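Local atomic coordinates of PT26-6P (Thermococcus sp., PDB entry 2WB7), a protein that is of unknown function but is encoded by a family of mobile elements of Euryarchaea and joins two immunoglobulin-like domains to a helical domain. Residues Lys154-Ser159 and Gln256-Gly261; Leu311-Gly316 and Asn500-Gln505; Thr350-Ala355 and Ala495-Asn500; Val383-Tyr388 and Tyr491-Arg496; Glu424-Ala429 and Gly450-Tyr455. All blocks are in the same frame, centred on the assembly; numbering follows the deposited sequence.

The five contacts run from the middle of an elongated chain out into its helical domain. Contact 1 closes first along the sequence and sets the end of helix 149-157 on strand 253-261, linking the two immunoglobulin-like domains. Contacts 2 and 3, centres about 4 Å apart, share N500 and use neighbouring strands 301-314 and 350-364 of the sheet that also holds strand 253-261. Contact 4, its centre about 9 Å from that of contact 3, shares helix 471-499 with it. Contact 5, nested in the loops closed by contacts 2, 3 and 4, lies wholly among helices, its centre about 34 Å from that of contact 1. Contacts 2 and 3 join the sheet to the helical domain, and contact 4 the loop that leaves it.

Contact 1 of 5, residues Lys154-Ser159 and Gln256-Gly261; sequences KIWNTS and QNKYAG
The last turn of helix 149-157 meets strand 253-261, with W156 CA and A260 CA, the closest pair of CA atoms, 6.6 Å apart. The turn closes on K154 O, which accepts from N157 N, T158 N and T158 OG1 just where T158 leaves the helical path. From this turn W156 sends its indole to the strand, CG lying anti to the carbonyl carbon (chi1 -45°). The ring is sandwiched: I155 CG2 lies over one face and K258 comes tip to tip over the other. K258 leaves with CG anti to its own N, then bends at chi3, so that NZ stands 3.3 Å from the centroid of the W156 five-membered ring, nearly on its normal. This cation-pi pair joins two immunoglobulin-like domains, one giving the helix and the other the strand. K258 CD completes the cover with a CH-pi contact to the W156 six-membered ring, 3.9 Å from its centroid. The ammonium also has a long, weak ion pair with E378 on strand 370-379. At the edge of the indole lies the backbone of the strand, Y259 C being 3.6 Å from W156 CZ3. A260 CB packs against W156 CZ3 (3.6 Å) and I155 CG2 (3.8 Å).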
# COMPACT_ATOMS: atom_id res chain seq x y z
N LYS A 154 11.00 -10.49 3.93
CA LYS A 154 11.17 -10.67 2.50
C LYS A 154 10.13 -9.87 1.75
O LYS A 154 10.41 -9.28 0.71
CB LYS A 154 11.04 -12.15 2.16
CG LYS A 154 11.63 -12.48 0.83
CD LYS A 154 11.55 -13.97 0.56
CE LYS A 154 12.14 -14.29 -0.80
NZ LYS A 154 11.93 -15.74 -1.10
N ILE A 155 8.92 -9.82 2.29
CA ILE A 155 7.84 -9.07 1.66
C ILE A 155 8.25 -7.62 1.39
O ILE A 155 8.04 -7.11 0.30
CB ILE A 155 6.56 -9.10 2.50
CG1 ILE A 155 5.99 -10.52 2.49
CG2 ILE A 155 5.57 -8.11 1.96
CD1 ILE A 155 4.94 -10.76 3.51
N TRP A 156 8.84 -6.98 2.39
CA TRP A 156 9.15 -5.55 2.29
C TRP A 156 10.50 -5.28 1.65
O TRP A 156 10.82 -4.12 1.39
CB TRP A 156 9.08 -4.89 3.67
CG TRP A 156 7.88 -5.33 4.41
CD1 TRP A 156 7.84 -6.09 5.54
CD2 TRP A 156 6.53 -5.07 4.05
NE1 TRP A 156 6.53 -6.32 5.91
CE2 TRP A 156 5.71 -5.70 5.01
CE3 TRP A 156 5.92 -4.36 3.00
CZ2 TRP A 156 4.33 -5.64 4.95
CZ3 TRP A 156 4.55 -4.32 2.95
CH2 TRP A 156 3.77 -4.95 3.91
N ASN A 157 11.28 -6.32 1.40
CA ASN A 157 12.64 -6.10 0.89
C ASN A 157 12.88 -6.59 -0.54
O ASN A 157 13.90 -6.27 -1.15
CB ASN A 157 13.67 -6.67 1.85
CG ASN A 157 13.58 -6.03 3.23
OD1 ASN A 157 13.54 -6.73 4.26
ND2 ASN A 157 13.50 -4.70 3.27
N THR A 158 11.94 -7.35 -1.08
CA THR A 158 12.09 -7.83 -2.44
C THR A 158 11.81 -6.70 -3.41
O THR A 158 10.89 -5.91 -3.23
CB THR A 158 11.14 -8.97 -2.71
OG1 THR A 158 11.39 -10.03 -1.78
CG2 THR A 158 11.35 -9.47 -4.11
N SER A 159 12.62 -6.62 -4.46
CA SER A 159 12.48 -5.57 -5.45
C SER A 159 11.82 -6.07 -6.71
O SER A 159 11.79 -7.27 -6.97
CB SER A 159 13.85 -5.00 -5.83
OG SER A 159 14.43 -4.36 -4.72
N GLN A 256 -2.78 4.37 8.31
CA GLN A 256 -1.89 4.27 7.17
C GLN A 256 -1.55 2.77 7.06
O GLN A 256 -1.47 2.07 8.08
CB GLN A 256 -0.62 5.11 7.35
CG GLN A 256 -0.83 6.61 7.52
CD GLN A 256 -1.42 7.26 6.30
OE1 GLN A 256 -1.23 6.81 5.16
NE2 GLN A 256 -2.15 8.35 6.51
N ASN A 257 -1.38 2.28 5.83
CA ASN A 257 -0.92 0.92 5.61
C ASN A 257 0.40 0.95 4.86
O ASN A 257 0.62 1.82 4.03
CB ASN A 257 -1.91 0.13 4.75
CG ASN A 257 -3.10 -0.38 5.53
OD1 ASN A 257 -4.16 0.23 5.51
ND2 ASN A 257 -2.94 -1.49 6.21
N LYS A 258 1.27 -0.01 5.13
CA LYS A 258 2.44 -0.24 4.30
C LYS A 258 2.05 -1.32 3.27
O LYS A 258 1.50 -2.35 3.64
CB LYS A 258 3.57 -0.75 5.18
CG LYS A 258 4.97 -0.42 4.67
CD LYS A 258 5.99 -1.42 5.21
CE LYS A 258 5.58 -2.02 6.58
NZ LYS A 258 6.54 -3.11 7.05
N TYR A 259 2.31 -1.07 1.99
CA TYR A 259 1.86 -1.98 0.94
C TYR A 259 3.00 -2.64 0.20
O TYR A 259 4.05 -2.02 0.02
CB TYR A 259 1.04 -1.23 -0.11
CG TYR A 259 -0.26 -0.63 0.38
CD1 TYR A 259 -0.34 0.72 0.67
CD2 TYR A 259 -1.40 -1.41 0.51
CE1 TYR A 259 -1.53 1.28 1.11
CE2 TYR A 259 -2.58 -0.87 0.94
CZ TYR A 259 -2.65 0.48 1.24
OH TYR A 259 -3.83 1.04 1.67
N ALA A 260 2.80 -3.88 -0.24
CA ALA A 260 3.68 -4.53 -1.21
C ALA A 260 2.82 -5.37 -2.15
O ALA A 260 1.78 -5.88 -1.75
CB ALA A 260 4.70 -5.41 -0.50
N GLY A 261 3.24 -5.52 -3.41
CA GLY A 261 2.48 -6.33 -4.35
C GLY A 261 1.74 -5.56 -5.43
O GLY A 261 2.24 -4.57 -5.95

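Contact 2 of 5, residues Leu311-Gly316 and Asn500-Gln505; sequences LRVIEG and NGDLEQ
E315, just past the end of strand 301-314, can be followed outward along the amide of N500. Its CB borders that amide; CG, set anti to the carbonyl carbon (chi1 -74°), lies 4.2 Å from N500 CG; from there the chain runs extended, bringing CD past the same group. The two side chains point the same way, side by side, with carboxylate and amide planes 49° apart. A hydrogen bond is made by the backbone: G316 N donates to N500 O over 2.9 Å, bent to 143° and coming from above the carbonyl plane. G501 follows with a positive phi that suits glycine, and a side chain there would clash with G316 O. The turn 500-502 joins helix 471-499 to helix 503-523 and lies against a strand end of the second immunoglobulin-like domain, so the contact is one between sheet and helical domain. D502 is the N-cap of helix 503-523: its OD1, met from above the carboxylate plane, accepts from Q505 N at 3.1 Å. The other oxygen, D502 OD2, approaches V313 CG2 to 4.3 Å and takes a hydrogen bond from H354 NE2 on strand 350-364. D352 and E504 add further acid groups to the surroundings of D502, and together these carboxylates would probably favour a protonated H354.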
# COMPACT_ATOMS: atom_id res chain seq x y z
N LEU A 311 0.27 -10.93 14.20
CA LEU A 311 1.43 -11.74 14.43
C LEU A 311 2.07 -11.34 15.75
O LEU A 311 2.44 -10.17 15.96
CB LEU A 311 2.41 -11.57 13.28
CG LEU A 311 1.90 -11.98 11.90
CD1 LEU A 311 2.93 -11.67 10.82
CD2 LEU A 311 1.57 -13.45 11.88
N ARG A 312 2.18 -12.30 16.67
CA ARG A 312 2.88 -12.01 17.92
C ARG A 312 4.35 -11.96 17.59
O ARG A 312 4.87 -12.84 16.91
CB ARG A 312 2.63 -13.09 18.96
CG ARG A 312 3.39 -12.88 20.25
CD ARG A 312 2.84 -13.75 21.38
NE ARG A 312 2.47 -15.07 20.88
CZ ARG A 312 1.22 -15.45 20.62
NH1 ARG A 312 0.21 -14.61 20.83
NH2 ARG A 312 0.97 -16.66 20.15
N VAL A 313 5.01 -10.90 18.03
CA VAL A 313 6.45 -10.82 17.92
C VAL A 313 7.04 -11.21 19.26
O VAL A 313 6.74 -10.60 20.30
CB VAL A 313 6.92 -9.41 17.55
CG1 VAL A 313 8.42 -9.34 17.60
CG2 VAL A 313 6.44 -9.04 16.17
N ILE A 314 7.87 -12.24 19.24
CA ILE A 314 8.57 -12.67 20.44
C ILE A 314 9.84 -11.85 20.64
O ILE A 314 10.48 -11.47 19.66
CB ILE A 314 8.95 -14.12 20.32
CG1 ILE A 314 7.69 -14.97 20.19
CG2 ILE A 314 9.78 -14.53 21.52
CD1 ILE A 314 6.82 -14.92 21.43
N GLU A 315 10.22 -11.58 21.88
CA GLU A 315 11.51 -10.93 22.14
C GLU A 315 12.63 -11.66 21.40
O GLU A 315 12.74 -12.88 21.48
CB GLU A 315 11.80 -10.90 23.62
CG GLU A 315 10.96 -9.88 24.33
CD GLU A 315 10.93 -10.08 25.84
OE1 GLU A 315 11.63 -10.99 26.35
OE2 GLU A 315 10.19 -9.30 26.50
N GLY A 316 13.46 -10.90 20.70
CA GLY A 316 14.49 -11.50 19.85
C GLY A 316 14.12 -11.30 18.39
O GLY A 316 14.99 -11.07 17.55
N ASN A 500 14.82 -5.32 21.23
CA ASN A 500 14.43 -6.73 21.10
C ASN A 500 14.02 -7.19 19.72
O ASN A 500 13.30 -8.18 19.60
CB ASN A 500 13.34 -7.10 22.08
CG ASN A 500 13.77 -6.91 23.49
OD1 ASN A 500 13.98 -5.77 23.93
ND2 ASN A 500 13.93 -8.01 24.23
N GLY A 501 14.47 -6.49 18.69
CA GLY A 501 14.30 -7.00 17.34
C GLY A 501 13.06 -6.53 16.60
O GLY A 501 12.64 -7.17 15.64
N ASP A 502 12.49 -5.42 17.02
CA ASP A 502 11.41 -4.83 16.25
C ASP A 502 11.65 -3.36 16.06
O ASP A 502 10.96 -2.53 16.64
CB ASP A 502 10.07 -5.05 16.94
CG ASP A 502 8.90 -4.72 16.04
OD1 ASP A 502 9.15 -4.17 14.94
OD2 ASP A 502 7.74 -5.00 16.44
N LEU A 503 12.62 -3.03 15.23
CA LEU A 503 12.98 -1.64 15.01
C LEU A 503 11.92 -0.90 14.19
O LEU A 503 11.78 0.33 14.29
CB LEU A 503 14.35 -1.57 14.35
CG LEU A 503 14.86 -0.19 13.98
CD1 LEU A 503 14.77 0.83 15.16
CD2 LEU A 503 16.29 -0.33 13.43
N GLU A 504 11.17 -1.63 13.37
CA GLU A 504 10.14 -1.00 12.56
C GLU A 504 9.08 -0.40 13.47
O GLU A 504 8.80 0.79 13.39
CB GLU A 504 9.48 -1.99 11.61
CG GLU A 504 10.46 -2.71 10.68
CD GLU A 504 10.93 -4.09 11.22
OE1 GLU A 504 10.75 -4.37 12.44
OE2 GLU A 504 11.50 -4.88 10.42
N GLN A 505 8.48 -1.23 14.32
CA GLN A 505 7.45 -0.73 15.23
C GLN A 505 8.02 0.32 16.20
O GLN A 505 7.31 1.25 16.62
CB GLN A 505 6.73 -1.86 15.96
CG GLN A 505 5.44 -1.38 16.63
CD GLN A 505 4.52 -2.51 17.04
OE1 GLN A 505 3.94 -3.21 16.19
NE2 GLN A 505 4.36 -2.68 18.35

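Contact 3 of 5, residues Thr350-Ala355 and Ala495-Asn500; sequences TLDYHA and ARKALN
L351 and R496 reach toward each other tip to tip across a strand and a helix that cross almost at a right angle (96°, axes 9.3 Å apart). L351 holds CG anti to its own N, which carries CD1 to within 3.6 Å of R496 NH1. The same nitrogen donates to L351 O over 3.1 Å; the oxygen is met in its carbonyl plane, on a lone pair, and lies near the guanidinium plane at the group's edge. R496 gets there extended from the backbone, then bent at chi3 (59°). L351 CD1 also packs on N500 CB, 3.8 Å away, crossing obliquely. K497 runs straight past CG and slants over D352, so that D352 OD1 lies 3.6 Å from K497 CG. K497 NZ, 4.4 Å from D352 OD1 and beyond a salt bridge, pairs instead with D509 and V383 O. Both L351 and D352 face V313 in a classic beta bulge, setting two successive residues beside the helix. The end of helix 471-499 thus lies across the start of strand 350-364, with V313 of the neighbouring strand 301-314 opposite the bulge, Q505 of helix 503-523 touching D352, and helix 442-465 packing on A495 and A498.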
# COMPACT_ATOMS: atom_id res chain seq x y z
N THR A 350 6.66 -12.22 25.10
CA THR A 350 5.92 -11.43 24.15
C THR A 350 6.44 -9.99 24.10
O THR A 350 6.52 -9.32 25.13
CB THR A 350 4.42 -11.43 24.50
OG1 THR A 350 3.91 -12.77 24.38
CG2 THR A 350 3.64 -10.49 23.60
N LEU A 351 6.80 -9.53 22.91
CA LEU A 351 7.24 -8.14 22.73
C LEU A 351 6.11 -7.22 22.29
O LEU A 351 5.84 -6.19 22.90
CB LEU A 351 8.37 -8.07 21.70
CG LEU A 351 8.91 -6.65 21.46
CD1 LEU A 351 9.72 -6.19 22.66
CD2 LEU A 351 9.75 -6.55 20.21
N ASP A 352 5.45 -7.59 21.19
CA ASP A 352 4.33 -6.83 20.67
C ASP A 352 3.66 -7.65 19.58
O ASP A 352 4.01 -8.81 19.37
CB ASP A 352 4.81 -5.49 20.11
CG ASP A 352 5.74 -5.64 18.89
OD1 ASP A 352 6.75 -4.91 18.82
OD2 ASP A 352 5.46 -6.46 17.99
N TYR A 353 2.70 -7.05 18.88
CA TYR A 353 2.03 -7.69 17.77
C TYR A 353 2.02 -6.78 16.54
O TYR A 353 2.03 -5.56 16.65
CB TYR A 353 0.58 -7.99 18.14
CG TYR A 353 0.36 -9.11 19.13
CD1 TYR A 353 0.68 -8.96 20.47
CD2 TYR A 353 -0.21 -10.30 18.72
CE1 TYR A 353 0.45 -9.98 21.37
CE2 TYR A 353 -0.44 -11.32 19.61
CZ TYR A 353 -0.10 -11.16 20.93
OH TYR A 353 -0.34 -12.19 21.79
N HIS A 354 1.98 -7.41 15.36
CA HIS A 354 1.81 -6.71 14.10
C HIS A 354 0.52 -7.21 13.44
O HIS A 354 0.10 -8.35 13.66
CB HIS A 354 2.98 -7.01 13.16
CG HIS A 354 4.25 -6.29 13.51
ND1 HIS A 354 4.96 -5.54 12.59
CD2 HIS A 354 4.94 -6.22 14.67
CE1 HIS A 354 6.03 -5.03 13.18
NE2 HIS A 354 6.04 -5.43 14.44
N ALA A 355 -0.11 -6.35 12.65
CA ALA A 355 -1.30 -6.75 11.91
C ALA A 355 -0.88 -6.82 10.46
O ALA A 355 -0.10 -5.97 10.01
CB ALA A 355 -2.43 -5.75 12.11
N ALA A 495 12.35 2.29 22.67
CA ALA A 495 13.62 1.70 23.09
C ALA A 495 13.49 0.20 23.31
O ALA A 495 14.30 -0.57 22.85
CB ALA A 495 14.13 2.40 24.33
N ARG A 496 12.43 -0.19 24.02
CA ARG A 496 12.20 -1.59 24.35
C ARG A 496 12.04 -2.46 23.10
O ARG A 496 12.57 -3.57 23.03
CB ARG A 496 10.98 -1.73 25.25
CG ARG A 496 10.65 -3.17 25.66
CD ARG A 496 9.37 -3.28 26.53
NE ARG A 496 8.17 -2.76 25.85
CZ ARG A 496 7.30 -3.51 25.18
NH1 ARG A 496 7.49 -4.83 25.09
NH2 ARG A 496 6.25 -2.94 24.58
N LYS A 497 11.32 -1.94 22.11
CA LYS A 497 11.16 -2.62 20.85
C LYS A 497 12.46 -2.65 20.06
O LYS A 497 12.85 -3.70 19.54
CB LYS A 497 10.06 -1.96 20.04
CG LYS A 497 8.68 -2.42 20.47
CD LYS A 497 7.61 -1.40 20.21
CE LYS A 497 6.29 -1.94 20.74
NZ LYS A 497 5.15 -1.07 20.34
N ALA A 498 13.15 -1.52 19.98
CA ALA A 498 14.43 -1.46 19.28
C ALA A 498 15.38 -2.53 19.83
O ALA A 498 15.90 -3.35 19.09
CB ALA A 498 15.04 -0.10 19.39
N LEU A 499 15.57 -2.54 21.15
CA LEU A 499 16.42 -3.54 21.79
C LEU A 499 16.07 -5.01 21.57
O LEU A 499 16.92 -5.86 21.73
CB LEU A 499 16.45 -3.30 23.30
CG LEU A 499 17.24 -2.09 23.78
CD1 LEU A 499 16.98 -1.92 25.28
CD2 LEU A 499 18.73 -2.26 23.46
N ASN A 500 14.82 -5.32 21.23
CA ASN A 500 14.43 -6.73 21.10
C ASN A 500 14.02 -7.19 19.72
O ASN A 500 13.30 -8.18 19.60
CB ASN A 500 13.34 -7.10 22.08
CG ASN A 500 13.77 -6.91 23.49
OD1 ASN A 500 13.98 -5.77 23.93
ND2 ASN A 500 13.93 -8.01 24.23

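Contact 4 of 5, residues Val383-Tyr388 and Tyr491-Arg496; sequences VLSNTY and YVNAAR
N493 turns CG anti to its carbonyl carbon (chi1 -82°), which brings its carboxamide from helix 471-499 to the loop 383-388, where S385 holds OG in the crowded position between backbone N and carbonyl carbon. N493 OD1 receives S385 N in the carboxamide plane, on a lone pair, at 3.0 Å and nearly straight (161°). The same oxygen takes a weak bond from R496 NH2 at 3.4 Å, an interaction at the edge of the guanidinium, while S385 CB lies over one face of that group, 3.5 Å from R496 NH2, R496 NH1 being taken by L351 O. In the fold this is where the chain leaving the last strand of the second immunoglobulin-like sheet, 370-379, is pinned against the helical domain before helix 393-404 begins. L384 crosses the N493 amide at about a right angle, its CD2 3.5 Å from N493 CG. On the other branch, N493 ND2 donates to D489 O and to a water at 3.3 Å. That water donates in turn to S385 O, 2.7 Å away, and bonds T387 OG1 at 2.8 Å, bridging loop and helix. An alanine at N493 would remove the whole carboxamide and would probably leave S385 N without its acceptor, the water without its helix partner and R496 less firmly held. Further on, N386 OD1 accepts from Y388 N at 2.7 Å, an Asx turn, while T387 CG2 lies beside N493 ND2.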
# COMPACT_ATOMS: atom_id res chain seq x y z
N VAL A 383 1.57 -1.77 19.27
CA VAL A 383 0.99 -2.30 20.49
C VAL A 383 1.83 -1.86 21.66
O VAL A 383 3.01 -2.15 21.72
CB VAL A 383 0.90 -3.80 20.46
CG1 VAL A 383 0.34 -4.29 21.76
CG2 VAL A 383 0.04 -4.25 19.26
N LEU A 384 1.23 -1.11 22.57
CA LEU A 384 1.96 -0.56 23.72
C LEU A 384 1.91 -1.49 24.92
O LEU A 384 1.00 -2.33 25.03
CB LEU A 384 1.38 0.80 24.12
CG LEU A 384 1.37 1.86 23.03
CD1 LEU A 384 0.49 2.98 23.44
CD2 LEU A 384 2.75 2.37 22.76
N SER A 385 2.87 -1.34 25.82
CA SER A 385 2.85 -2.07 27.10
C SER A 385 2.42 -1.13 28.22
O SER A 385 2.52 0.09 28.08
CB SER A 385 4.23 -2.65 27.40
OG SER A 385 5.14 -1.61 27.71
N ASN A 386 1.93 -1.67 29.33
CA ASN A 386 1.51 -0.82 30.43
C ASN A 386 2.68 -0.07 31.07
O ASN A 386 3.56 -0.68 31.65
CB ASN A 386 0.75 -1.61 31.50
CG ASN A 386 0.19 -0.71 32.60
OD1 ASN A 386 0.45 0.50 32.62
ND2 ASN A 386 -0.57 -1.29 33.53
N THR A 387 2.68 1.25 30.96
CA THR A 387 3.74 2.04 31.55
C THR A 387 3.36 2.73 32.88
O THR A 387 4.18 3.44 33.46
CB THR A 387 4.26 3.08 30.55
OG1 THR A 387 3.16 3.70 29.87
CG2 THR A 387 5.13 2.40 29.52
N TYR A 388 2.14 2.50 33.36
CA TYR A 388 1.70 3.07 34.63
C TYR A 388 1.61 4.57 34.55
O TYR A 388 2.53 5.27 34.96
CB TYR A 388 2.61 2.62 35.78
CG TYR A 388 2.91 1.14 35.69
CD1 TYR A 388 4.19 0.69 35.35
CD2 TYR A 388 1.91 0.20 35.88
CE1 TYR A 388 4.45 -0.65 35.21
CE2 TYR A 388 2.17 -1.14 35.74
CZ TYR A 388 3.44 -1.56 35.41
OH TYR A 388 3.70 -2.90 35.28
N TYR A 491 8.55 6.77 23.91
CA TYR A 491 10.00 6.58 23.78
C TYR A 491 10.46 5.30 24.45
O TYR A 491 11.31 4.57 23.93
CB TYR A 491 10.77 7.76 24.35
CG TYR A 491 11.02 8.85 23.33
CD1 TYR A 491 10.72 10.16 23.60
CD2 TYR A 491 11.53 8.54 22.07
CE1 TYR A 491 10.93 11.14 22.68
CE2 TYR A 491 11.74 9.52 21.13
CZ TYR A 491 11.44 10.82 21.45
OH TYR A 491 11.64 11.82 20.53
N VAL A 492 9.84 5.00 25.58
CA VAL A 492 10.20 3.82 26.34
C VAL A 492 9.73 2.57 25.62
O VAL A 492 10.48 1.57 25.53
CB VAL A 492 9.57 3.87 27.73
CG1 VAL A 492 9.39 2.45 28.26
CG2 VAL A 492 10.43 4.75 28.68
N ASN A 493 8.50 2.60 25.10
CA ASN A 493 8.06 1.55 24.19
C ASN A 493 9.04 1.40 23.03
O ASN A 493 9.44 0.28 22.69
CB ASN A 493 6.66 1.85 23.67
CG ASN A 493 5.57 1.42 24.65
OD1 ASN A 493 5.13 0.27 24.64
ND2 ASN A 493 5.14 2.35 25.48
N ALA A 494 9.46 2.52 22.45
CA ALA A 494 10.34 2.48 21.29
C ALA A 494 11.70 1.81 21.62
O ALA A 494 12.14 0.86 20.93
CB ALA A 494 10.55 3.87 20.72
N ALA A 495 12.35 2.29 22.67
CA ALA A 495 13.62 1.70 23.09
C ALA A 495 13.49 0.20 23.31
O ALA A 495 14.30 -0.57 22.85
CB ALA A 495 14.13 2.40 24.33
N ARG A 496 12.43 -0.19 24.02
CA ARG A 496 12.20 -1.59 24.35
C ARG A 496 12.04 -2.46 23.10
O ARG A 496 12.57 -3.57 23.03
CB ARG A 496 10.98 -1.73 25.25
CG ARG A 496 10.65 -3.17 25.66
CD ARG A 496 9.37 -3.28 26.53
NE ARG A 496 8.17 -2.76 25.85
CZ ARG A 496 7.30 -3.51 25.18
NH1 ARG A 496 7.49 -4.83 25.09
NH2 ARG A 496 6.25 -2.94 24.58
O HOH W 1 2.48 2.71 27.34

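Contact 5 of 5, residues Glu424-Ala429 and Gly450-Tyr455; sequences EKIDEA and GAIDEY
Helices 408-438 and 442-465 form an antiparallel hairpin, with their segments here at 166° and axes 9.0 Å apart. I426 CA and I452 CA are the closest CA pair, 5.6 Å apart; there each CG2, anti to its own N, meets the other, while the CG1 branches go to other partners. Small residues make the hollow: A429 CB receives I452 CG1 at 3.4 Å, with A451 CB also near, at 4.1 Å. The largest bump is Y455, which enters between K425 and I426. I426 slides past it the opposite way, CG1 lying 3.4 Å from Y455 CB. K425 crosses the ring at about a right angle; its CB sits over one face, 4.0 Å from the centroid, then the chain bends at chi3 and chi4 and runs on over the same face toward the hydroxyl end. Y455 OH is hydrogen-bonded to D489 OD1 of helix 471-499. Replacing Y455 by an alanine would remove ring and hydroxyl and would probably loosen the packing on K425 and I426 and lose the bond to D489. K425 NZ forms salt bridges with E485 and D489 and hydrogen bonds with T387 O and Y388 O. Short of it, K425 CE rests 3.6 Å from Y455 CE2.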
# COMPACT_ATOMS: atom_id res chain seq x y z
N GLU A 424 10.58 8.05 39.20
CA GLU A 424 10.70 6.61 39.12
C GLU A 424 10.72 6.13 37.68
O GLU A 424 11.56 5.34 37.30
CB GLU A 424 9.59 5.92 39.91
CG GLU A 424 9.45 4.44 39.60
CD GLU A 424 10.70 3.62 39.92
OE1 GLU A 424 10.63 2.37 39.83
OE2 GLU A 424 11.77 4.20 40.24
N LYS A 425 9.79 6.62 36.87
CA LYS A 425 9.79 6.29 35.44
C LYS A 425 11.11 6.68 34.77
O LYS A 425 11.57 6.00 33.86
CB LYS A 425 8.59 6.96 34.73
CG LYS A 425 7.27 6.22 34.97
CD LYS A 425 6.07 7.10 34.76
CE LYS A 425 5.62 7.13 33.30
NZ LYS A 425 4.69 6.03 32.99
N ILE A 426 11.71 7.77 35.23
CA ILE A 426 13.02 8.17 34.75
C ILE A 426 14.08 7.14 35.10
O ILE A 426 14.92 6.78 34.27
CB ILE A 426 13.42 9.54 35.29
CG1 ILE A 426 12.62 10.62 34.57
CG2 ILE A 426 14.88 9.79 35.07
CD1 ILE A 426 12.95 12.03 35.02
N ASP A 427 14.06 6.67 36.35
CA ASP A 427 14.99 5.64 36.78
C ASP A 427 14.99 4.44 35.84
O ASP A 427 16.04 3.82 35.64
CB ASP A 427 14.69 5.15 38.20
CG ASP A 427 15.03 6.19 39.26
OD1 ASP A 427 15.78 7.15 38.94
OD2 ASP A 427 14.55 6.05 40.41
N GLU A 428 13.84 4.11 35.28
CA GLU A 428 13.73 2.92 34.44
C GLU A 428 14.14 3.21 33.02
O GLU A 428 14.65 2.34 32.32
CB GLU A 428 12.33 2.35 34.48
CG GLU A 428 11.99 1.79 35.86
CD GLU A 428 10.54 1.36 35.97
OE1 GLU A 428 9.92 1.60 37.04
OE2 GLU A 428 10.02 0.79 34.98
N ALA A 429 13.90 4.45 32.60
CA ALA A 429 14.37 4.90 31.32
C ALA A 429 15.89 4.83 31.33
O ALA A 429 16.52 4.52 30.32
CB ALA A 429 13.90 6.33 31.04
N GLY A 450 15.48 10.03 24.85
CA GLY A 450 14.30 10.81 24.55
C GLY A 450 13.29 10.68 25.67
O GLY A 450 12.70 11.66 26.11
N ALA A 451 13.09 9.45 26.14
CA ALA A 451 12.16 9.21 27.23
C ALA A 451 12.60 10.04 28.42
O ALA A 451 11.81 10.74 29.03
CB ALA A 451 12.12 7.74 27.59
N ILE A 452 13.88 9.96 28.75
CA ILE A 452 14.40 10.66 29.93
C ILE A 452 14.16 12.16 29.80
O ILE A 452 13.74 12.80 30.76
CB ILE A 452 15.89 10.36 30.17
CG1 ILE A 452 16.08 8.87 30.45
CG2 ILE A 452 16.41 11.19 31.33
CD1 ILE A 452 17.52 8.46 30.67
N ASP A 453 14.39 12.73 28.63
CA ASP A 453 14.12 14.15 28.43
C ASP A 453 12.62 14.51 28.49
O ASP A 453 12.26 15.64 28.88
CB ASP A 453 14.71 14.64 27.10
CG ASP A 453 16.21 14.37 26.97
OD1 ASP A 453 16.92 14.31 28.00
OD2 ASP A 453 16.67 14.24 25.82
N GLU A 454 11.75 13.59 28.09
CA GLU A 454 10.32 13.90 28.12
C GLU A 454 9.80 13.94 29.56
O GLU A 454 9.12 14.91 29.95
CB GLU A 454 9.53 12.92 27.27
CG GLU A 454 9.72 13.14 25.79
CD GLU A 454 9.40 14.57 25.36
OE1 GLU A 454 8.30 15.10 25.63
OE2 GLU A 454 10.27 15.19 24.71
N TYR A 455 10.14 12.90 30.32
CA TYR A 455 9.73 12.80 31.71
C TYR A 455 10.25 14.01 32.47
O TYR A 455 9.52 14.61 33.23
CB TYR A 455 10.24 11.52 32.34
CG TYR A 455 9.57 10.26 31.81
CD1 TYR A 455 10.29 9.09 31.59
CD2 TYR A 455 8.21 10.25 31.53
CE1 TYR A 455 9.68 7.94 31.12
CE2 TYR A 455 7.58 9.10 31.06
CZ TYR A 455 8.32 7.95 30.86
OH TYR A 455 7.69 6.81 30.38